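Local atomic coordinates of short chain dehydrogenase (Leptospira borgpetersenii serovar Hardjo-bovis, PDB entry 6UH2), a protein that binds NAD+ and, as a member of the short-chain dehydrogenase/reductase family, probably catalyses oxidation or reduction between alcohol and carbonyl groups. Residues B[45-50]-B[62-67]. Sequence-based numbering, arbitrary orientation.
Sequences ARVICL and NRFEWI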
loop_
_atom_site.group_PDB
_atom_site.type_symbol
_atom_site.label_atom_id
_atom_site.label_comp_id
_atom_site.label_asym_id
_atom_site.label_seq_id
_atom_site.Cartn_x
_atom_site.Cartn_y
_atom_site.Cartn_z
ATOM N N ALA B 45 5.913 20.434 -1.275
ATOM C CA ALA B 45 7.206 19.875 -1.646
ATOM C C ALA B 45 7.839 20.699 -2.766
ATOM O O ALA B 45 7.167 21.453 -3.474
ATOM C CB ALA B 45 7.056 18.416 -2.094
ATOM N N ARG B 46 9.157 20.577 -2.897
ATOM C CA ARG B 46 9.855 21.029 -4.095
ATOM C C ARG B 46 9.978 19.832 -5.024
ATOM O O ARG B 46 10.196 18.709 -4.565
ATOM C CB ARG B 46 11.234 21.600 -3.760
ATOM C CG ARG B 46 11.184 22.943 -2.968
ATOM C CD ARG B 46 12.564 23.313 -2.409
ATOM N NE ARG B 46 12.876 22.521 -1.217
ATOM C CZ ARG B 46 14.092 22.096 -0.890
ATOM N NH1 ARG B 46 15.127 22.382 -1.667
ATOM N NH2 ARG B 46 14.268 21.385 0.217
ATOM N N VAL B 47 9.789 20.063 -6.323
ATOM C CA VAL B 47 9.716 18.976 -7.296
ATOM C C VAL B 47 10.644 19.279 -8.458
ATOM O O VAL B 47 10.616 20.386 -9.009
ATOM C CB VAL B 47 8.284 18.755 -7.816
ATOM C CG1 VAL B 47 8.283 17.614 -8.849
ATOM C CG2 VAL B 47 7.340 18.451 -6.665
ATOM N N ILE B 48 11.470 18.301 -8.824
ATOM C CA ILE B 48 12.271 18.358 -10.039
ATOM C C ILE B 48 11.754 17.272 -10.976
ATOM O O ILE B 48 11.723 16.088 -10.615
ATOM C CB ILE B 48 13.770 18.178 -9.750
ATOM C CG1 ILE B 48 14.287 19.320 -8.872
ATOM C CG2 ILE B 48 14.557 18.113 -11.059
ATOM C CD1 ILE B 48 15.703 19.140 -8.376
ATOM N N CYS B 49 11.343 17.672 -12.168
ATOM C CA CYS B 49 10.905 16.730 -13.191
ATOM C C CYS B 49 12.033 16.526 -14.198
ATOM O O CYS B 49 12.538 17.501 -14.769
ATOM C CB CYS B 49 9.646 17.244 -13.892
ATOM S SG CYS B 49 9.283 16.327 -15.413
ATOM N N LEU B 50 12.439 15.266 -14.404
ATOM C CA LEU B 50 13.389 14.892 -15.449
ATOM C C LEU B 50 12.622 14.196 -16.565
ATOM O O LEU B 50 12.067 13.112 -16.353
ATOM C CB LEU B 50 14.488 13.958 -14.935
ATOM C CG LEU B 50 15.454 14.346 -13.826
ATOM C CD1 LEU B 50 16.538 13.284 -13.717
ATOM C CD2 LEU B 50 16.068 15.700 -14.094
ATOM N N ASN B 62 7.732 28.640 -8.049
ATOM C CA ASN B 62 9.180 28.602 -7.880
ATOM C C ASN B 62 9.637 27.402 -7.056
ATOM O O ASN B 62 10.829 27.276 -6.774
ATOM C CB ASN B 62 9.700 29.909 -7.262
ATOM C CG ASN B 62 9.161 30.177 -5.863
ATOM O OD1 ASN B 62 8.513 29.328 -5.246
ATOM N ND2 ASN B 62 9.444 31.377 -5.351
ATOM N N ARG B 63 8.724 26.509 -6.683
ATOM C CA ARG B 63 9.090 25.240 -6.075
ATOM C C ARG B 63 9.133 24.105 -7.092
ATOM O O ARG B 63 9.355 22.952 -6.706
ATOM C CB ARG B 63 8.129 24.921 -4.928
ATOM C CG ARG B 63 8.128 26.014 -3.875
ATOM C CD ARG B 63 7.212 25.702 -2.709
ATOM N NE ARG B 63 7.791 24.714 -1.805
ATOM C CZ ARG B 63 8.657 25.011 -0.837
ATOM N NH1 ARG B 63 9.043 26.266 -0.647
ATOM N NH2 ARG B 63 9.131 24.058 -0.045
ATOM N N PHE B 64 8.970 24.410 -8.386
ATOM C CA PHE B 64 9.020 23.421 -9.454
ATOM C C PHE B 64 10.148 23.737 -10.427
ATOM O O PHE B 64 10.373 24.895 -10.770
ATOM C CB PHE B 64 7.707 23.359 -10.244
ATOM C CG PHE B 64 7.774 22.433 -11.430
ATOM C CD1 PHE B 64 7.708 21.068 -11.250
ATOM C CD2 PHE B 64 7.932 22.929 -12.714
ATOM C CE1 PHE B 64 7.780 20.197 -12.329
ATOM C CE2 PHE B 64 8.010 22.068 -13.807
ATOM C CZ PHE B 64 7.929 20.702 -13.612
ATOM N N GLU B 65 10.837 22.698 -10.888
ATOM C CA GLU B 65 11.880 22.828 -11.898
ATOM C C GLU B 65 11.793 21.659 -12.876
ATOM O O GLU B 65 11.708 20.503 -12.453
ATOM C CB GLU B 65 13.267 22.864 -11.236
ATOM C CG GLU B 65 14.427 22.804 -12.201
ATOM C CD GLU B 65 15.767 22.981 -11.508
ATOM O OE1 GLU B 65 15.794 23.098 -10.262
ATOM O OE2 GLU B 65 16.795 23.010 -12.212
ATOM N N TRP B 66 11.813 21.958 -14.175
ATOM C CA TRP B 66 11.906 20.936 -15.215
ATOM C C TRP B 66 13.326 20.901 -15.754
ATOM O O TRP B 66 13.886 21.942 -16.118
ATOM C CB TRP B 66 10.932 21.196 -16.366
ATOM C CG TRP B 66 11.181 20.310 -17.590
ATOM C CD1 TRP B 66 11.227 18.933 -17.629
ATOM C CD2 TRP B 66 11.414 20.752 -18.930
ATOM N NE1 TRP B 66 11.489 18.502 -18.915
ATOM C CE2 TRP B 66 11.596 19.600 -19.732
ATOM C CE3 TRP B 66 11.484 22.012 -19.536
ATOM C CZ2 TRP B 66 11.840 19.676 -21.104
ATOM C CZ3 TRP B 66 11.728 22.086 -20.903
ATOM C CH2 TRP B 66 11.906 20.928 -21.669
ATOM N N ILE B 67 13.907 19.710 -15.802
ATOM C CA ILE B 67 15.202 19.509 -16.434
ATOM C C ILE B 67 14.991 18.626 -17.652
ATOM O O ILE B 67 14.571 17.470 -17.528
ATOM C CB ILE B 67 16.219 18.896 -15.462
ATOM C CG1 ILE B 67 16.400 19.823 -14.253
ATOM C CG2 ILE B 67 17.535 18.642 -16.177
ATOM C CD1 ILE B 67 17.214 19.215 -13.134
#
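Val-47 and Cys-49 pair through both N and O with Arg-63, Glu-65 and Ile-67, four parallel-strand hydrogen bonds that hold strands 46-50 and 64-67 at 15° to each other; the last, Ile-67 N to Cys-49 O (2.8 Å), is nearly straight. On one face Ile-67 touches two residues of the neighbouring strand: its CD1 meets Ile-48 CG2 at 3.5 Å, while its CB presses on Leu-50 CD2 at 3.5 Å, tight for two carbons; the Leu-50 and Ile-67 side chains lie side by side, pointing the same way. Helix 74-86 covers this face through Leu-84 and Ile-80. On the other face Phe-64 has CG anti to the backbone N (chi1 175°); its ring, lying obliquely, sets CE1 3.8 Å from Cys-49 CB, and Val-37 of helix 31-42 touches both Val-47 and Phe-64. Cys-49 SG sits obliquely beside the Trp-66 ring, 3.9 Å from CD1; the indole NE1 hydrogen-bonds Asp-51 O. At the strand starts Arg-46 CG lies over one face of the Arg-63 guanidinium, toward its rim, while Arg-63 NH2 hydrogen-bonds Ser-44 O. Strand 64-68 is an outermost strand of the chain's parallel sheet, beside 46-51, which ends at NAD-binding Asp-51, as in the Rossmann fold of SDR enzymes.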